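Local atomic coordinates of diacylglycerol lipase (Aspergillus oryzae, PDB entry 5XK2), a protein that hydrolyses the ester bonds of mono- and diacylglycerols, probably through the serine-hydrolase chemistry of the alpha/beta-hydrolase fold. Residues 82-88 against 144-150; 23-27 against 48-52. All coordinates share one frame; numbering follows the deposited sequence.

Interaction 1: residues 82-88 against 144-150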
loop_
_atom_site.group_PDB
_atom_site.type_symbol
_atom_site.label_atom_id
_atom_site.label_comp_id
_atom_site.label_asym_id
_atom_site.label_seq_id
_atom_site.Cartn_x
_atom_site.Cartn_y
_atom_site.Cartn_z
ATOM N N LYS A 82 -15.575 -6.239 32.073
ATOM C CA LYS A 82 -16.042 -7.624 32.082
ATOM C C LYS A 82 -16.167 -8.179 30.678
ATOM O O LYS A 82 -17.238 -8.615 30.247
ATOM C CB LYS A 82 -17.357 -7.745 32.856
ATOM C CG LYS A 82 -17.105 -7.590 34.347
ATOM C CD LYS A 82 -18.363 -7.707 35.177
ATOM C CE LYS A 82 -18.827 -9.147 35.297
ATOM N NZ LYS A 82 -19.978 -9.231 36.237
ATOM N N ALA A 83 -15.051 -8.132 29.962
ATOM C CA ALA A 83 -15.000 -8.599 28.592
ATOM C C ALA A 83 -13.760 -9.417 28.342
ATOM O O ALA A 83 -12.690 -9.085 28.840
ATOM C CB ALA A 83 -15.039 -7.411 27.626
ATOM N N ILE A 84 -13.919 -10.465 27.549
ATOM C CA ILE A 84 -12.789 -11.174 26.968
ATOM C C ILE A 84 -12.703 -10.653 25.557
ATOM O O ILE A 84 -13.684 -10.684 24.826
ATOM C CB ILE A 84 -12.971 -12.692 26.956
ATOM C CG1 ILE A 84 -13.240 -13.235 28.372
ATOM C CG2 ILE A 84 -11.766 -13.366 26.277
ATOM C CD1 ILE A 84 -12.167 -12.896 29.380
ATOM N N VAL A 85 -11.537 -10.152 25.181
ATOM C CA VAL A 85 -11.377 -9.505 23.892
ATOM C C VAL A 85 -10.476 -10.334 22.988
ATOM O O VAL A 85 -9.355 -10.663 23.368
ATOM C CB VAL A 85 -10.771 -8.102 24.065
ATOM C CG1 VAL A 85 -10.636 -7.430 22.716
ATOM C CG2 VAL A 85 -11.631 -7.268 25.012
ATOM N N VAL A 86 -10.973 -10.675 21.806
ATOM C CA VAL A 86 -10.193 -11.349 20.782
ATOM C C VAL A 86 -9.949 -10.312 19.690
ATOM O O VAL A 86 -10.893 -9.878 19.036
ATOM C CB VAL A 86 -10.943 -12.578 20.206
ATOM C CG1 VAL A 86 -10.068 -13.297 19.172
ATOM C CG2 VAL A 86 -11.369 -13.526 21.335
ATOM N N ALA A 87 -8.698 -9.903 19.502
ATOM C CA ALA A 87 -8.418 -8.790 18.612
ATOM C C ALA A 87 -7.444 -9.215 17.530
ATOM O O ALA A 87 -6.463 -9.916 17.811
ATOM C CB ALA A 87 -7.859 -7.608 19.410
ATOM N N PHE A 88 -7.695 -8.774 16.301
ATOM C CA PHE A 88 -6.868 -9.159 15.155
ATOM C C PHE A 88 -6.262 -7.985 14.408
ATOM O O PHE A 88 -6.938 -6.989 14.160
ATOM C CB PHE A 88 -7.674 -9.942 14.120
ATOM C CG PHE A 88 -8.297 -11.187 14.633
ATOM C CD1 PHE A 88 -7.614 -12.409 14.572
ATOM C CD2 PHE A 88 -9.594 -11.168 15.123
ATOM C CE1 PHE A 88 -8.225 -13.575 15.017
ATOM C CE2 PHE A 88 -10.207 -12.333 15.592
ATOM C CZ PHE A 88 -9.513 -13.546 15.531
ATOM N N ASP A 144 -19.478 -14.822 33.213
ATOM C CA ASP A 144 -20.497 -13.899 32.705
ATOM C C ASP A 144 -19.939 -12.789 31.816
ATOM O O ASP A 144 -20.646 -11.837 31.509
ATOM C CB ASP A 144 -21.290 -13.288 33.859
ATOM C CG ASP A 144 -20.428 -12.480 34.794
ATOM O OD1 ASP A 144 -19.187 -12.645 34.763
ATOM O OD2 ASP A 144 -20.995 -11.695 35.581
ATOM N N TYR A 145 -18.660 -12.865 31.460
ATOM C CA TYR A 145 -18.052 -11.819 30.636
ATOM C C TYR A 145 -18.560 -11.818 29.203
ATOM O O TYR A 145 -18.881 -12.882 28.642
ATOM C CB TYR A 145 -16.516 -11.973 30.614
ATOM C CG TYR A 145 -15.783 -11.488 31.850
ATOM C CD1 TYR A 145 -16.342 -11.594 33.120
ATOM C CD2 TYR A 145 -14.517 -10.935 31.745
ATOM C CE1 TYR A 145 -15.673 -11.150 34.249
ATOM C CE2 TYR A 145 -13.826 -10.484 32.871
ATOM C CZ TYR A 145 -14.417 -10.593 34.121
ATOM O OH TYR A 145 -13.766 -10.168 35.240
ATOM N N LYS A 146 -18.623 -10.628 28.600
ATOM C CA LYS A 146 -18.868 -10.522 27.171
ATOM C C LYS A 146 -17.683 -11.067 26.421
ATOM O O LYS A 146 -16.556 -11.015 26.906
ATOM C CB LYS A 146 -19.091 -9.071 26.744
ATOM C CG LYS A 146 -20.308 -8.420 27.331
ATOM C CD LYS A 146 -20.665 -7.159 26.558
ATOM C CE LYS A 146 -19.976 -5.935 27.115
ATOM N NZ LYS A 146 -18.525 -5.898 26.805
ATOM N N ILE A 147 -17.937 -11.589 25.235
ATOM C CA ILE A 147 -16.857 -11.951 24.325
ATOM C C ILE A 147 -16.873 -10.963 23.167
ATOM O O ILE A 147 -17.832 -10.923 22.400
ATOM C CB ILE A 147 -16.992 -13.383 23.810
ATOM C CG1 ILE A 147 -16.835 -14.376 24.976
ATOM C CG2 ILE A 147 -15.930 -13.670 22.762
ATOM C CD1 ILE A 147 -17.048 -15.819 24.573
ATOM N N VAL A 148 -15.819 -10.151 23.068
ATOM C CA VAL A 148 -15.737 -9.105 22.049
ATOM C C VAL A 148 -14.674 -9.458 21.026
ATOM O O VAL A 148 -13.530 -9.768 21.399
ATOM C CB VAL A 148 -15.385 -7.729 22.661
ATOM C CG1 VAL A 148 -15.142 -6.692 21.550
ATOM C CG2 VAL A 148 -16.473 -7.254 23.620
ATOM N N VAL A 149 -15.049 -9.418 19.754
ATOM C CA VAL A 149 -14.146 -9.756 18.652
ATOM C C VAL A 149 -13.984 -8.493 17.815
ATOM O O VAL A 149 -14.960 -7.932 17.335
ATOM C CB VAL A 149 -14.686 -10.916 17.800
ATOM C CG1 VAL A 149 -13.733 -11.232 16.658
ATOM C CG2 VAL A 149 -14.883 -12.170 18.693
ATOM N N VAL A 150 -12.744 -8.033 17.677
ATOM C CA VAL A 150 -12.515 -6.680 17.186
ATOM C C VAL A 150 -11.302 -6.635 16.273
ATOM O O VAL A 150 -10.344 -7.397 16.435
ATOM C CB VAL A 150 -12.334 -5.699 18.384
ATOM C CG1 VAL A 150 -11.167 -6.111 19.255
ATOM C CG2 VAL A 150 -12.183 -4.235 17.922
#
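Two parallel neighbours in the central sheet of an alpha/beta-hydrolase fold, strands 83-88 and 146-150, pair from Ala83 beside Lys146 to Ala87 beside Val150, their axes 22° apart. Six backbone hydrogen bonds join them in the alternating parallel pattern: the even-numbered residues Ile84 and Val86 each both give and accept, with Ile84 N to Lys146 O at 2.8 Å and Val86 N to Val148 O at 2.7 Å. At the start of the ladder Lys146 N reaches Lys82 O along a more bent path (148° at the hydrogen). Just there the Tyr145 ring covers the Lys82 backbone, and Lys82 CA stands over its face, 3.7 Å from the ring centroid, a CH-pi contact; Tyr145 OH is hydrogen-bonded to Asn79 OD1. The Lys82 chain bends near its end, and its NZ meets Asp144 OD2 at 2.7 Å in a salt bridge, on the syn side but out of the carboxylate plane. In the crossover between the strands lies helix 118-138, which packs on the sheet face bearing Ile84 and Val86, where the Phe88 ring also reaches it. On that face Val149 CG1 touches the edge of the Phe88 ring at CE2 (3.8 Å). On the other, facing helix 14-27, Val150 CG1 lies between backbone N and carbonyl carbon (chi1 59°) and meets both Val85 CG1 at 3.7 Å and Ala87 CB at 3.6 Å.

Interaction 2: residues 23-27 against 48-52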
loop_
_atom_site.group_PDB
_atom_site.type_symbol
_atom_site.label_atom_id
_atom_site.label_comp_id
_atom_site.label_asym_id
_atom_site.label_seq_id
_atom_site.Cartn_x
_atom_site.Cartn_y
_atom_site.Cartn_z
ATOM N N GLN A 23 -9.913 1.058 20.408
ATOM C CA GLN A 23 -8.597 1.107 21.039
ATOM C C GLN A 23 -7.974 -0.282 21.181
ATOM O O GLN A 23 -6.745 -0.421 21.218
ATOM C CB GLN A 23 -8.688 1.793 22.404
ATOM C CG GLN A 23 -9.040 3.275 22.306
ATOM C CD GLN A 23 -9.230 3.887 23.662
ATOM O OE1 GLN A 23 -8.400 3.700 24.543
ATOM N NE2 GLN A 23 -10.348 4.584 23.858
ATOM N N TYR A 24 -8.803 -1.327 21.261
ATOM C CA TYR A 24 -8.250 -2.677 21.215
ATOM C C TYR A 24 -7.737 -3.013 19.821
ATOM O O TYR A 24 -6.707 -3.666 19.679
ATOM C CB TYR A 24 -9.284 -3.721 21.664
ATOM C CG TYR A 24 -9.471 -3.767 23.160
ATOM C CD1 TYR A 24 -8.559 -4.441 23.971
ATOM C CD2 TYR A 24 -10.556 -3.137 23.766
ATOM C CE1 TYR A 24 -8.722 -4.488 25.337
ATOM C CE2 TYR A 24 -10.729 -3.170 25.142
ATOM C CZ TYR A 24 -9.813 -3.852 25.922
ATOM O OH TYR A 24 -9.950 -3.908 27.289
ATOM N N ALA A 25 -8.468 -2.587 18.796
ATOM C CA ALA A 25 -7.968 -2.696 17.435
ATOM C C ALA A 25 -6.633 -1.981 17.284
ATOM O O ALA A 25 -5.703 -2.511 16.688
ATOM C CB ALA A 25 -8.996 -2.117 16.446
ATOM N N ALA A 26 -6.545 -0.784 17.854
ATOM C CA ALA A 26 -5.307 -0.005 17.798
ATOM C C ALA A 26 -4.154 -0.772 18.445
ATOM O O ALA A 26 -3.030 -0.776 17.944
ATOM C CB ALA A 26 -5.492 1.348 18.490
ATOM N N ALA A 27 -4.447 -1.438 19.558
ATOM C CA ALA A 27 -3.431 -2.171 20.287
ATOM C C ALA A 27 -2.838 -3.346 19.484
ATOM O O ALA A 27 -1.702 -3.740 19.741
ATOM C CB ALA A 27 -4.010 -2.663 21.617
ATOM N N ASN A 48 -2.379 5.719 21.826
ATOM C CA ASN A 48 -3.739 5.695 21.283
ATOM C C ASN A 48 -4.646 4.623 21.876
ATOM O O ASN A 48 -5.723 4.367 21.311
ATOM C CB ASN A 48 -3.718 5.588 19.749
ATOM C CG ASN A 48 -3.040 4.355 19.258
ATOM O OD1 ASN A 48 -2.364 3.650 20.014
ATOM N ND2 ASN A 48 -3.202 4.072 17.963
ATOM N N CYS A 49 -4.220 3.951 22.955
ATOM C CA CYS A 49 -5.221 3.151 23.691
ATOM C C CYS A 49 -5.287 3.451 25.190
ATOM O O CYS A 49 -5.234 2.535 26.033
ATOM C CB CYS A 49 -4.964 1.645 23.458
ATOM S SG CYS A 49 -3.442 0.907 24.130
ATOM N N PRO A 50 -5.509 4.732 25.544
ATOM C CA PRO A 50 -5.455 5.103 26.954
ATOM C C PRO A 50 -6.533 4.432 27.801
ATOM O O PRO A 50 -6.278 4.157 28.968
ATOM C CB PRO A 50 -5.683 6.618 26.932
ATOM C CG PRO A 50 -6.465 6.870 25.667
ATOM C CD PRO A 50 -5.876 5.885 24.688
ATOM N N ASP A 51 -7.719 4.200 27.251
ATOM C CA ASP A 51 -8.769 3.622 28.074
ATOM C C ASP A 51 -8.608 2.112 28.258
ATOM O O ASP A 51 -9.069 1.547 29.256
ATOM C CB ASP A 51 -10.125 3.986 27.478
ATOM C CG ASP A 51 -10.337 5.489 27.467
ATOM O OD1 ASP A 51 -10.181 6.118 28.548
ATOM O OD2 ASP A 51 -10.599 6.047 26.388
ATOM N N VAL A 52 -7.935 1.466 27.311
ATOM C CA VAL A 52 -7.539 0.062 27.494
ATOM C C VAL A 52 -6.542 -0.033 28.665
ATOM O O VAL A 52 -6.676 -0.891 29.547
ATOM C CB VAL A 52 -6.911 -0.517 26.200
ATOM C CG1 VAL A 52 -6.280 -1.899 26.465
ATOM C CG2 VAL A 52 -7.951 -0.581 25.071
HETATM O O HOH W 1 -2.427 1.513 16.456
#
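A buried glutamine, Gln23, docks helix 14-27 against the first turn of helix 50-55, whose N-cap position is held by Cys49; both belong to the N-terminal region of this class 3 lipase. Two hydrogen bonds make a two-point grip on Asp51. Asp51 N donates to Gln23 OE1 at 2.8 Å, in the carbonyl plane, while Gln23 NE2 donates to Asp51 OD2 at 2.9 Å along a nearly straight path (167° at the hydrogen). That second bond uses the anti lone pair of OD2 and lies close to the amide plane, although amide and carboxylate are turned 51° apart. Both polar atoms of the amide are thus engaged by one residue, which fixes the rotation of the group; the chain is extended beyond CG, carrying the amide out to the helix start. NE2 also makes a weak hydrogen bond to Lys19 O.

Aromatic and apolar contacts lie beside this grip. Val52 CG2 sits over the centre of the Tyr24 ring, 3.7 Å from the centroid and only 6° off the normal, a CH-pi contact, and the same methyl meets Gln23 CB at 3.6 Å. Tyr24 OH makes hydrogen bonds to Ser57 OG and Asp78 OD2. Cys49, in disulfide linkage with Cys44, has its SG near Ala27 CB.

A water bridge completes the contact at Asn48, whose ND2 is also hydrogen-bonded to His274 O. The water donates to Ala26 O and accepts from Asn48 ND2, while ND2 itself lies 3.6 Å from Ala26 CB.

In the fold
From the N terminus, interaction 2 comes first: helix 14-27 is met again at 48-52, closing a loop of 20 intervening residues. The chain then runs through strands 58-65 and 71-78 before interaction 1 opens at residue 82, to close at 144-150 after a crossover that includes helix 118-138. The two loops therefore follow in series, neither nesting nor crossing. In space they meet directly, with centres about 14 Å apart: Tyr24 CD1 lies 3.8 Å from Val85 CG1, and Ala25 CB packs on Val150 CG2. Helix 14-27 thus lies between helix 50-55 and the sheet, beside the strand leading into a probable nucleophile elbow at Ser153.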